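Side-chain contacts in interleukin-15 receptor alpha chain (Mus musculus, PDB 2PSM), which probably binds the cytokine interleukin-15 with its sushi domain, acting as the ligand-specific alpha subunit of the interleukin-15 receptor: residues 12-17 and 25-30; 52-57 and 63-68. All coordinates share one frame; numbering follows the deposited sequence.

Contact 1. Residues 12-17 and 25-30; sequences PPPVSI and KNYSVN
Tyr27 presents the rim of its ring, not a face, to the backbone of Pro12 and Pro13, and that edge-on approach defines this small surface contact in the sushi (SCR) domain. Two irregular segments meet, one leading into strand 20-21 and the other following it. Pro13 and Pro14 take backbone angles close to those of a polyproline II chain, while Pro12 is more extended. Proline suits such a run because its ring restricts phi and removes an N-H that would otherwise need an acceptor.

The CB atoms of Pro12 and Pro13 leave the chain away from Tyr27, so what these residues offer it is mainly backbone, with Pro13 CA lying 4.2 Å from Tyr27 CE1 near the ring plane. Pro14, whose CB leaves to one side, puts CD oblique to the tyrosine ring, 4.4 Å from CE1 of Tyr27; its ring also packs on Ile22, Val24 and Trp64.

Tyr27 places CG beside its own backbone N (chi1 -73°), which sends the ring toward the prolines. A tyrosine fits here because it joins a long, flat apolar body to a polar end that tolerates a partly exposed site. No hydrogen bond links the two segments; the Tyr27 backbone is instead hydrogen-bonded to that of Cys11, just ahead of the prolines. The carbonyl of Pro12 already accepts a hydrogen bond from Trp64 NE1, and its oxygen also lies in the plane of the tyrosine ring, 4.0 Å from both CD1 and CE1 of Tyr27.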
ATOM      1  N   PRO B  12       2.809 -19.869  16.838  1.00 33.57           N
ATOM      2  CA  PRO B  12       2.399 -21.162  16.290  1.00 34.65           C
ATOM      3  C   PRO B  12       2.445 -21.107  14.765  1.00 36.33           C
ATOM      4  O   PRO B  12       2.784 -20.078  14.182  1.00 34.70           O
ATOM      5  CB  PRO B  12       0.984 -21.315  16.823  1.00 34.33           C
ATOM      6  CG  PRO B  12       0.485 -19.909  16.797  1.00 35.04           C
ATOM      7  CD  PRO B  12       1.650 -19.153  17.400  1.00 32.41           C
ATOM      8  N   PRO B  13       2.120 -22.219  14.094  1.00 38.02           N
ATOM      9  CA  PRO B  13       2.163 -22.147  12.632  1.00 36.97           C
ATOM     10  C   PRO B  13       1.165 -21.092  12.153  1.00 35.85           C
ATOM     11  O   PRO B  13       0.150 -20.853  12.805  1.00 35.55           O
ATOM     12  CB  PRO B  13       1.766 -23.555  12.208  1.00 38.18           C
ATOM     13  CG  PRO B  13       2.261 -24.402  13.350  1.00 40.71           C
ATOM     14  CD  PRO B  13       1.842 -23.591  14.551  1.00 38.08           C
ATOM     15  N   PRO B  14       1.450 -20.432  11.021  1.00 35.78           N
ATOM     16  CA  PRO B  14       0.544 -19.410  10.494  1.00 34.39           C
ATOM     17  C   PRO B  14      -0.671 -20.048   9.819  1.00 34.70           C
ATOM     18  O   PRO B  14      -0.649 -21.234   9.483  1.00 34.54           O
ATOM     19  CB  PRO B  14       1.425 -18.659   9.506  1.00 34.98           C
ATOM     20  CG  PRO B  14       2.283 -19.744   8.955  1.00 35.25           C
ATOM     21  CD  PRO B  14       2.675 -20.515  10.204  1.00 36.19           C
ATOM     22  N   VAL B  15      -1.736 -19.272   9.634  1.00 33.98           N
ATOM     23  CA  VAL B  15      -2.933 -19.786   8.977  1.00 33.18           C
ATOM     24  C   VAL B  15      -2.625 -19.904   7.498  1.00 34.31           C
ATOM     25  O   VAL B  15      -1.672 -19.292   7.008  1.00 35.71           O
ATOM     26  CB  VAL B  15      -4.136 -18.833   9.137  1.00 33.73           C
ATOM     27  CG1 VAL B  15      -4.386 -18.555  10.612  1.00 35.44           C
ATOM     28  CG2 VAL B  15      -3.878 -17.532   8.379  1.00 32.26           C
ATOM     29  N   SER B  16      -3.417 -20.685   6.777  1.00 32.93           N
ATOM     30  CA  SER B  16      -3.187 -20.819   5.347  1.00 34.67           C
ATOM     31  C   SER B  16      -4.083 -19.828   4.614  1.00 32.71           C
ATOM     32  O   SER B  16      -5.236 -19.621   4.988  1.00 32.83           O
ATOM     33  CB  SER B  16      -3.489 -22.245   4.877  1.00 34.09           C
ATOM     34  OG  SER B  16      -4.844 -22.567   5.111  1.00 39.60           O
ATOM     35  N   ILE B  17      -3.532 -19.198   3.583  1.00 30.62           N
ATOM     36  CA  ILE B  17      -4.276 -18.238   2.786  1.00 31.08           C
ATOM     37  C   ILE B  17      -4.490 -18.891   1.429  1.00 31.64           C
ATOM     38  O   ILE B  17      -3.584 -19.546   0.916  1.00 31.47           O
ATOM     39  CB  ILE B  17      -3.479 -16.925   2.611  1.00 30.18           C
ATOM     40  CG1 ILE B  17      -3.355 -16.203   3.959  1.00 30.70           C
ATOM     41  CG2 ILE B  17      -4.167 -16.034   1.580  1.00 28.24           C
ATOM     42  CD1 ILE B  17      -4.668 -15.670   4.502  1.00 33.27           C
ATOM     43  N   LYS B  25      10.709 -18.207   8.333  1.00 36.58           N
ATOM     44  CA  LYS B  25      12.111 -18.354   8.669  1.00 38.25           C
ATOM     45  C   LYS B  25      12.316 -18.220  10.170  1.00 39.65           C
ATOM     46  O   LYS B  25      13.152 -18.907  10.752  1.00 40.01           O
ATOM     47  CB  LYS B  25      12.936 -17.298   7.932  1.00 39.06           C
ATOM     48  N   ASN B  26      11.533 -17.348  10.798  1.00 40.85           N
ATOM     49  CA  ASN B  26      11.667 -17.105  12.228  1.00 40.47           C
ATOM     50  C   ASN B  26      10.312 -17.027  12.940  1.00 39.47           C
ATOM     51  O   ASN B  26       9.446 -16.234  12.574  1.00 35.95           O
ATOM     52  CB  ASN B  26      12.468 -15.809  12.426  1.00 43.35           C
ATOM     53  CG  ASN B  26      12.760 -15.512  13.879  1.00 48.78           C
ATOM     54  OD1 ASN B  26      13.241 -16.372  14.619  1.00 50.82           O
ATOM     55  ND2 ASN B  26      12.482 -14.278  14.295  1.00 52.67           N
ATOM     56  N   TYR B  27      10.142 -17.864  13.961  1.00 38.21           N
ATOM     57  CA  TYR B  27       8.905 -17.919  14.737  1.00 38.94           C
ATOM     58  C   TYR B  27       8.956 -17.076  16.015  1.00 38.27           C
ATOM     59  O   TYR B  27       7.978 -17.022  16.767  1.00 37.58           O
ATOM     60  CB  TYR B  27       8.588 -19.376  15.105  1.00 39.85           C
ATOM     61  CG  TYR B  27       8.101 -20.224  13.949  1.00 39.80           C
ATOM     62  CD1 TYR B  27       6.736 -20.360  13.685  1.00 40.39           C
ATOM     63  CD2 TYR B  27       9.004 -20.883  13.108  1.00 39.66           C
ATOM     64  CE1 TYR B  27       6.280 -21.132  12.614  1.00 38.55           C
ATOM     65  CE2 TYR B  27       8.561 -21.656  12.035  1.00 37.95           C
ATOM     66  CZ  TYR B  27       7.198 -21.774  11.795  1.00 39.74           C
ATOM     67  OH  TYR B  27       6.750 -22.526  10.731  1.00 41.26           O
ATOM     68  N   SER B  28      10.090 -16.425  16.258  1.00 36.42           N
ATOM     69  CA  SER B  28      10.257 -15.600  17.455  1.00 39.02           C
ATOM     70  C   SER B  28       9.516 -14.262  17.406  1.00 37.21           C
ATOM     71  O   SER B  28       9.195 -13.750  16.333  1.00 35.65           O
ATOM     72  CB  SER B  28      11.745 -15.347  17.717  1.00 39.73           C
ATOM     73  OG  SER B  28      12.399 -16.549  18.092  1.00 47.59           O
ATOM     74  N   VAL B  29       9.245 -13.714  18.588  1.00 35.94           N
ATOM     75  CA  VAL B  29       8.548 -12.441  18.731  1.00 35.60           C
ATOM     76  C   VAL B  29       9.298 -11.345  17.985  1.00 33.35           C
ATOM     77  O   VAL B  29      10.524 -11.291  18.024  1.00 35.10           O
ATOM     78  CB  VAL B  29       8.416 -12.057  20.224  1.00 35.64           C
ATOM     79  CG1 VAL B  29       7.874 -10.641  20.372  1.00 31.66           C
ATOM     80  CG2 VAL B  29       7.498 -13.046  20.918  1.00 36.49           C
ATOM     81  N   ASN B  30       8.539 -10.481  17.316  1.00 33.44           N
ATOM     82  CA  ASN B  30       9.051  -9.368  16.513  1.00 32.04           C
ATOM     83  C   ASN B  30       9.397  -9.802  15.091  1.00 32.95           C
ATOM     84  O   ASN B  30       9.731  -8.970  14.249  1.00 33.38           O
ATOM     85  CB  ASN B  30      10.282  -8.721  17.157  1.00 32.57           C
ATOM     86  CG  ASN B  30       9.969  -8.068  18.486  1.00 34.21           C
ATOM     87  OD1 ASN B  30       8.947  -7.395  18.635  1.00 31.70           O
ATOM     88  ND2 ASN B  30      10.855  -8.253  19.460  1.00 38.28           N
TER

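Contact 2. Residues 52-57 and 63-68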
ATOM      1  N   GLU B  52       3.172 -10.533  11.474  1.00 27.19           N
ATOM      2  CA  GLU B  52       4.250 -10.342  12.431  1.00 27.99           C
ATOM      3  C   GLU B  52       3.926 -11.100  13.704  1.00 29.37           C
ATOM      4  O   GLU B  52       2.767 -11.164  14.110  1.00 32.27           O
ATOM      5  CB  GLU B  52       4.424  -8.861  12.768  1.00 27.20           C
ATOM      6  CG  GLU B  52       5.625  -8.587  13.661  1.00 30.43           C
ATOM      7  CD  GLU B  52       5.808  -7.115  13.966  1.00 35.95           C
ATOM      8  OE1 GLU B  52       5.618  -6.293  13.041  1.00 34.43           O
ATOM      9  OE2 GLU B  52       6.154  -6.783  15.124  1.00 37.77           O
ATOM     10  N   CYS B  53       4.946 -11.681  14.326  1.00 31.80           N
ATOM     11  CA  CYS B  53       4.742 -12.418  15.564  1.00 33.37           C
ATOM     12  C   CYS B  53       4.828 -11.447  16.734  1.00 33.95           C
ATOM     13  O   CYS B  53       5.909 -10.961  17.067  1.00 34.21           O
ATOM     14  CB  CYS B  53       5.790 -13.522  15.721  1.00 34.71           C
ATOM     15  SG  CYS B  53       5.525 -14.442  17.265  1.00 38.74           S
ATOM     16  N   VAL B  54       3.679 -11.155  17.340  1.00 33.93           N
ATOM     17  CA  VAL B  54       3.612 -10.225  18.459  1.00 34.13           C
ATOM     18  C   VAL B  54       3.236 -10.956  19.737  1.00 37.45           C
ATOM     19  O   VAL B  54       2.446 -11.904  19.723  1.00 36.88           O
ATOM     20  CB  VAL B  54       2.578  -9.099  18.203  1.00 33.44           C
ATOM     21  CG1 VAL B  54       2.876  -8.410  16.874  1.00 32.98           C
ATOM     22  CG2 VAL B  54       1.173  -9.657  18.205  1.00 33.51           C
ATOM     23  N   ILE B  55       3.808 -10.498  20.844  1.00 37.83           N
ATOM     24  CA  ILE B  55       3.580 -11.105  22.144  1.00 37.58           C
ATOM     25  C   ILE B  55       2.501 -10.425  22.975  1.00 37.76           C
ATOM     26  O   ILE B  55       2.302  -9.211  22.910  1.00 34.86           O
ATOM     27  CB  ILE B  55       4.888 -11.103  22.979  1.00 39.27           C
ATOM     28  CG1 ILE B  55       4.687 -11.873  24.290  1.00 38.24           C
ATOM     29  CG2 ILE B  55       5.313  -9.664  23.284  1.00 37.37           C
ATOM     30  CD1 ILE B  55       4.578 -13.372  24.111  1.00 40.24           C
ATOM     31  N   ASN B  56       1.794 -11.236  23.749  1.00 39.28           N
ATOM     32  CA  ASN B  56       0.784 -10.734  24.660  1.00 39.30           C
ATOM     33  C   ASN B  56       1.527 -10.767  25.996  1.00 39.37           C
ATOM     34  O   ASN B  56       1.576 -11.808  26.651  1.00 38.65           O
ATOM     35  CB  ASN B  56      -0.420 -11.679  24.705  1.00 40.00           C
ATOM     36  CG  ASN B  56      -1.509 -11.191  25.638  1.00 42.70           C
ATOM     37  OD1 ASN B  56      -1.233 -10.553  26.656  1.00 42.45           O
ATOM     38  ND2 ASN B  56      -2.756 -11.501  25.304  1.00 44.09           N
ATOM     39  N   LYS B  57       2.134  -9.643  26.374  1.00 41.00           N
ATOM     40  CA  LYS B  57       2.893  -9.543  27.624  1.00 44.09           C
ATOM     41  C   LYS B  57       2.094 -10.044  28.820  1.00 44.50           C
ATOM     42  O   LYS B  57       2.641 -10.632  29.753  1.00 43.26           O
ATOM     43  CB  LYS B  57       3.300  -8.090  27.896  1.00 46.17           C
ATOM     44  CG  LYS B  57       4.266  -7.476  26.896  1.00 49.61           C
ATOM     45  CD  LYS B  57       4.566  -6.035  27.292  1.00 55.13           C
ATOM     46  CE  LYS B  57       5.460  -5.333  26.279  1.00 58.80           C
ATOM     47  NZ  LYS B  57       5.690  -3.897  26.638  1.00 61.87           N
ATOM     48  N   HIS B  63       1.340 -14.619  19.050  1.00 35.23           N
ATOM     49  CA  HIS B  63       0.462 -14.994  17.953  1.00 33.12           C
ATOM     50  C   HIS B  63       0.809 -14.126  16.754  1.00 30.99           C
ATOM     51  O   HIS B  63       1.384 -13.038  16.897  1.00 29.27           O
ATOM     52  CB  HIS B  63      -1.002 -14.773  18.338  1.00 34.60           C
ATOM     53  CG  HIS B  63      -1.364 -13.332  18.525  1.00 36.61           C
ATOM     54  ND1 HIS B  63      -1.602 -12.480  17.467  1.00 40.15           N
ATOM     55  CD2 HIS B  63      -1.488 -12.582  19.646  1.00 39.84           C
ATOM     56  CE1 HIS B  63      -1.856 -11.267  17.929  1.00 40.04           C
ATOM     57  NE2 HIS B  63      -1.793 -11.303  19.248  1.00 40.37           N
ATOM     58  N   TRP B  64       0.476 -14.625  15.573  1.00 28.29           N
ATOM     59  CA  TRP B  64       0.713 -13.903  14.338  1.00 28.90           C
ATOM     60  C   TRP B  64      -0.394 -12.877  14.161  1.00 28.82           C
ATOM     61  O   TRP B  64      -1.552 -13.147  14.496  1.00 28.14           O
ATOM     62  CB  TRP B  64       0.689 -14.864  13.151  1.00 28.94           C
ATOM     63  CG  TRP B  64       1.869 -15.771  13.073  1.00 28.80           C
ATOM     64  CD1 TRP B  64       1.885 -17.122  13.288  1.00 30.83           C
ATOM     65  CD2 TRP B  64       3.208 -15.402  12.731  1.00 28.56           C
ATOM     66  NE1 TRP B  64       3.155 -17.616  13.096  1.00 29.75           N
ATOM     67  CE2 TRP B  64       3.987 -16.583  12.755  1.00 29.47           C
ATOM     68  CE3 TRP B  64       3.827 -14.189  12.402  1.00 28.65           C
ATOM     69  CZ2 TRP B  64       5.355 -16.584  12.465  1.00 28.44           C
ATOM     70  CZ3 TRP B  64       5.189 -14.191  12.109  1.00 30.26           C
ATOM     71  CH2 TRP B  64       5.938 -15.381  12.144  1.00 29.13           C
ATOM     72  N   THR B  65      -0.045 -11.695  13.658  1.00 27.92           N
ATOM     73  CA  THR B  65      -1.056 -10.673  13.415  1.00 27.27           C
ATOM     74  C   THR B  65      -1.958 -11.228  12.321  1.00 26.82           C
ATOM     75  O   THR B  65      -1.548 -12.109  11.570  1.00 27.88           O
ATOM     76  CB  THR B  65      -0.431  -9.356  12.932  1.00 26.38           C
ATOM     77  OG1 THR B  65       0.532  -9.630  11.910  1.00 27.48           O
ATOM     78  CG2 THR B  65       0.241  -8.636  14.082  1.00 23.98           C
ATOM     79  N   THR B  66      -3.183 -10.723  12.229  1.00 26.88           N
ATOM     80  CA  THR B  66      -4.122 -11.211  11.223  1.00 27.63           C
ATOM     81  C   THR B  66      -3.814 -10.646   9.834  1.00 26.96           C
ATOM     82  O   THR B  66      -3.823  -9.431   9.628  1.00 23.86           O
ATOM     83  CB  THR B  66      -5.558 -10.845  11.602  1.00 26.93           C
ATOM     84  OG1 THR B  66      -5.862 -11.407  12.882  1.00 28.32           O
ATOM     85  CG2 THR B  66      -6.536 -11.394  10.577  1.00 28.84           C
ATOM     86  N   PRO B  67      -3.542 -11.531   8.860  1.00 25.49           N
ATOM     87  CA  PRO B  67      -3.232 -11.095   7.496  1.00 25.20           C
ATOM     88  C   PRO B  67      -4.448 -10.555   6.744  1.00 24.65           C
ATOM     89  O   PRO B  67      -5.577 -10.993   6.971  1.00 25.58           O
ATOM     90  CB  PRO B  67      -2.657 -12.362   6.856  1.00 26.21           C
ATOM     91  CG  PRO B  67      -3.443 -13.450   7.522  1.00 26.63           C
ATOM     92  CD  PRO B  67      -3.479 -13.002   8.975  1.00 28.43           C
ATOM     93  N   SER B  68      -4.219  -9.591   5.861  1.00 22.34           N
ATOM     94  CA  SER B  68      -5.310  -9.024   5.079  1.00 22.73           C
ATOM     95  C   SER B  68      -5.151  -9.473   3.639  1.00 21.50           C
ATOM     96  O   SER B  68      -5.945  -9.108   2.775  1.00 21.60           O
ATOM     97  CB  SER B  68      -5.281  -7.494   5.135  1.00 22.80           C
ATOM     98  OG  SER B  68      -4.143  -6.988   4.462  1.00 23.43           O
TER
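Trp64 carries CG beside its backbone N (chi1 -72°), a turn that brings the six-membered ring of the indole back against Cys53. Cys53 CB rests over one face of the ring, toward its rim, in a CH-pi contact, 3.7 Å from Trp64 CZ3. Farther off, Cys53 SG stands almost directly above the same ring, 5.0 Å from its centroid, in a sulfur-aromatic contact. The flat, broad indole suits a place beside buried Cys53, which is disulfide-bonded to Cys11.

The two residues form a non-hydrogen-bonded pair of the antiparallel hairpin made by strands 50-56 and 61-64 of the sushi domain. The next pair, Val54 and His63, is hydrogen-bonded: Val54 N donates to His63 O at 3.0 Å, and His63 N returns the bond to Val54 O. On their side of the sheet, the one away from Trp64, Val54 CG2 lies over a face of the imidazole, 3.4 Å from His63 CE1.

His63 has CG between its backbone N and carbonyl carbon (chi1 67°), which lays the imidazole across the Val54 side chain. Its ND1 donates an almost straight bond (177°) to Trp64 O, 3.0 Å away, which fixes the rotation of the ring; the oxygen lies in the imidazole plane, although ND1 stands well above the carbonyl plane.

Past the strand end, Thr65 grips Glu52 twice. Thr65 N donates to Glu52 O at 2.9 Å, while Thr65 OG1 accepts from Glu52 N at 2.8 Å, letting a side-chain hydroxyl replace a strand carbonyl. The threonine methyl CG2 meets Val54 CG1 at 3.8 Å, the two side chains crossing at about a right angle.

Contact 1 closes before contact 2 opens along the chain, yet their centres lie only about 8 Å apart within the one sushi repeat. Contact 1 joins the loops around edge strand 20-21; contact 2 pairs strand 50-56 with 61-64, the opposite edge of the same four-stranded sheet. Several links tie them together: a disulfide holds the chain just before contact 1 to strand 50-56, an indole N-H of contact 2 meets a carbonyl of contact 1, Asn30 N probably bonds to Cys53 O, and Ser28 O packs on Cys53 CB. In a domain without helices, such cross-connections and the disulfides probably give the small chain much of its rigidity.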